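Local coordinates for protein (S)-ureidoglycine aminohydrolase (Escherichia coli, PDB 1RC6) that catalyses the manganese-dependent hydrolysis of (S)-ureidoglycine to (S)-ureidoglycolate and ammonia, a step in the anaerobic use of allantoin as a nitrogen source, at residues A[64-69]-A[121-127]. Numbering follows the deposited sequence.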
loop_
_atom_site.group_PDB
_atom_site.type_symbol
_atom_site.label_atom_id
_atom_site.label_comp_id
_atom_site.label_asym_id
_atom_site.label_seq_id
_atom_site.Cartn_x
_atom_site.Cartn_y
_atom_site.Cartn_z
ATOM N N VAL A 64 -5.527 4.761 6.354
ATOM C CA VAL A 64 -6.267 5.007 7.574
ATOM C C VAL A 64 -5.468 5.789 8.596
ATOM O O VAL A 64 -4.381 5.365 9.008
ATOM C CB VAL A 64 -6.710 3.672 8.230
ATOM C CG1 VAL A 64 -7.663 3.948 9.380
ATOM C CG2 VAL A 64 -7.363 2.767 7.193
ATOM N N THR A 65 -5.985 6.943 9.001
ATOM C CA THR A 65 -5.284 7.700 10.024
ATOM C C THR A 65 -5.989 7.369 11.347
ATOM O O THR A 65 -7.210 7.552 11.504
ATOM C CB THR A 65 -5.313 9.226 9.767
ATOM O OG1 THR A 65 -6.565 9.754 10.202
ATOM C CG2 THR A 65 -5.118 9.524 8.286
ATOM N N LEU A 66 -5.203 6.857 12.286
ATOM C CA LEU A 66 -5.708 6.467 13.588
ATOM C C LEU A 66 -5.636 7.581 14.602
ATOM O O LEU A 66 -4.576 8.159 14.833
ATOM C CB LEU A 66 -4.909 5.279 14.100
ATOM C CG LEU A 66 -4.793 4.162 13.058
ATOM C CD1 LEU A 66 -3.664 3.229 13.452
ATOM C CD2 LEU A 66 -6.138 3.422 12.922
ATOM N N HIS A 67 -6.773 7.892 15.199
ATOM C CA HIS A 67 -6.801 8.904 16.240
ATOM C C HIS A 67 -6.562 8.157 17.557
ATOM O O HIS A 67 -6.193 6.974 17.538
ATOM C CB HIS A 67 -8.149 9.624 16.216
ATOM C CG HIS A 67 -8.348 10.447 14.983
ATOM N ND1 HIS A 67 -9.393 10.242 14.105
ATOM C CD2 HIS A 67 -7.583 11.421 14.434
ATOM C CE1 HIS A 67 -9.256 11.047 13.065
ATOM N NE2 HIS A 67 -8.165 11.771 13.240
ATOM N N GLN A 68 -6.746 8.823 18.691
ATOM C CA GLN A 68 -6.537 8.153 19.964
ATOM C C GLN A 68 -7.466 6.949 20.077
ATOM O O GLN A 68 -8.686 7.085 19.993
ATOM C CB GLN A 68 -6.790 9.118 21.109
ATOM C CG GLN A 68 -6.003 10.386 20.964
ATOM C CD GLN A 68 -6.179 11.321 22.125
ATOM O OE1 GLN A 68 -7.242 11.362 22.757
ATOM N NE2 GLN A 68 -5.147 12.098 22.404
ATOM N N ASN A 69 -6.872 5.775 20.258
ATOM C CA ASN A 69 -7.621 4.530 20.365
ATOM C C ASN A 69 -8.242 4.125 19.048
ATOM O O ASN A 69 -9.148 3.293 19.003
ATOM C CB ASN A 69 -8.711 4.641 21.421
ATOM C CG ASN A 69 -8.150 4.748 22.814
ATOM O OD1 ASN A 69 -7.857 5.846 23.292
ATOM N ND2 ASN A 69 -7.972 3.600 23.472
ATOM N N ASN A 121 -4.016 2.407 17.664
ATOM C CA ASN A 121 -3.029 3.438 17.821
ATOM C C ASN A 121 -2.393 3.202 19.181
ATOM O O ASN A 121 -3.091 2.948 20.166
ATOM C CB ASN A 121 -3.694 4.793 17.802
ATOM C CG ASN A 121 -2.714 5.885 17.586
ATOM O OD1 ASN A 121 -1.507 5.678 17.693
ATOM N ND2 ASN A 121 -3.214 7.068 17.286
ATOM N N ALA A 122 -1.071 3.288 19.236
ATOM C CA ALA A 122 -0.356 3.053 20.483
ATOM C C ALA A 122 0.178 4.341 21.084
ATOM O O ALA A 122 0.849 4.317 22.117
ATOM C CB ALA A 122 0.779 2.078 20.253
ATOM N N GLN A 123 -0.123 5.469 20.449
ATOM C CA GLN A 123 0.346 6.742 20.968
ATOM C C GLN A 123 -0.773 7.761 21.098
ATOM O O GLN A 123 -1.909 7.489 20.743
ATOM C CB GLN A 123 1.470 7.282 20.090
ATOM C CG GLN A 123 1.062 7.726 18.707
ATOM C CD GLN A 123 2.266 8.152 17.878
ATOM O OE1 GLN A 123 2.148 8.947 16.942
ATOM N NE2 GLN A 123 3.438 7.614 18.220
ATOM N N ALA A 124 -0.451 8.932 21.624
ATOM C CA ALA A 124 -1.446 9.980 21.813
ATOM C C ALA A 124 -1.815 10.662 20.509
ATOM O O ALA A 124 -2.988 10.859 20.216
ATOM C CB ALA A 124 -0.932 11.003 22.804
ATOM N N GLU A 125 -0.804 11.029 19.732
ATOM C CA GLU A 125 -1.014 11.694 18.459
ATOM C C GLU A 125 -1.494 10.675 17.443
ATOM O O GLU A 125 -1.411 9.474 17.671
ATOM C CB GLU A 125 0.284 12.327 17.961
ATOM C CG GLU A 125 1.197 12.858 19.051
ATOM C CD GLU A 125 2.034 11.763 19.698
ATOM O OE1 GLU A 125 1.462 10.857 20.338
ATOM O OE2 GLU A 125 3.275 11.805 19.561
ATOM N N ASP A 126 -1.988 11.161 16.314
ATOM C CA ASP A 126 -2.484 10.286 15.268
ATOM C C ASP A 126 -1.396 9.428 14.642
ATOM O O ASP A 126 -0.283 9.886 14.394
ATOM C CB ASP A 126 -3.180 11.101 14.168
ATOM C CG ASP A 126 -4.522 11.660 14.611
ATOM O OD1 ASP A 126 -5.126 11.096 15.550
ATOM O OD2 ASP A 126 -4.987 12.651 14.012
ATOM N N SER A 127 -1.730 8.168 14.400
ATOM C CA SER A 127 -0.815 7.245 13.766
ATOM C C SER A 127 -1.464 6.916 12.432
ATOM O O SER A 127 -2.653 6.612 12.372
ATOM C CB SER A 127 -0.650 5.986 14.612
ATOM O OG SER A 127 0.093 6.267 15.786
#
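Leu66 and Ser127 form an antiparallel hydrogen-bonded pair at the rim of the N-terminal cupin barrel, near the end of strand 60-67, where the loop 121-127 leads into strand 127-135. The pairing is reciprocal: Leu66 N donates to Ser127 O at 2.6 Å, and Ser127 N returns a bond to Leu66 O at 2.9 Å. Next to this pair, Asn121 shows how one side-chain amide can supplement backbone pairing. Its CB lies near His67 O and against Leu66 CB (3.9 Å); CG, anti to the backbone N (chi1 -164°), passes the same oxygen and sets the amide between the His67 carbonyl and its own loop. At the tip, ND2 spans both segments, donating to His67 O at 3.0 Å, from above that carbonyl's plane, and to Glu125 O within its own loop. OD1 closes an Asx turn by accepting from Gln123 N, while Ser127 OG donates to it from the opposite face of the amide; Asn91 O is a further partner of this hydroxyl. A leucine in place of Asn121 would probably leave the Ser127 hydroxyl without one of its mates and the 121-127 loop less firmly tied to His67. Farther out, the extended Gln68 side chain reaches toward Ala124, its NE2 making a weak hydrogen bond to Ala124 O at 3.3 Å.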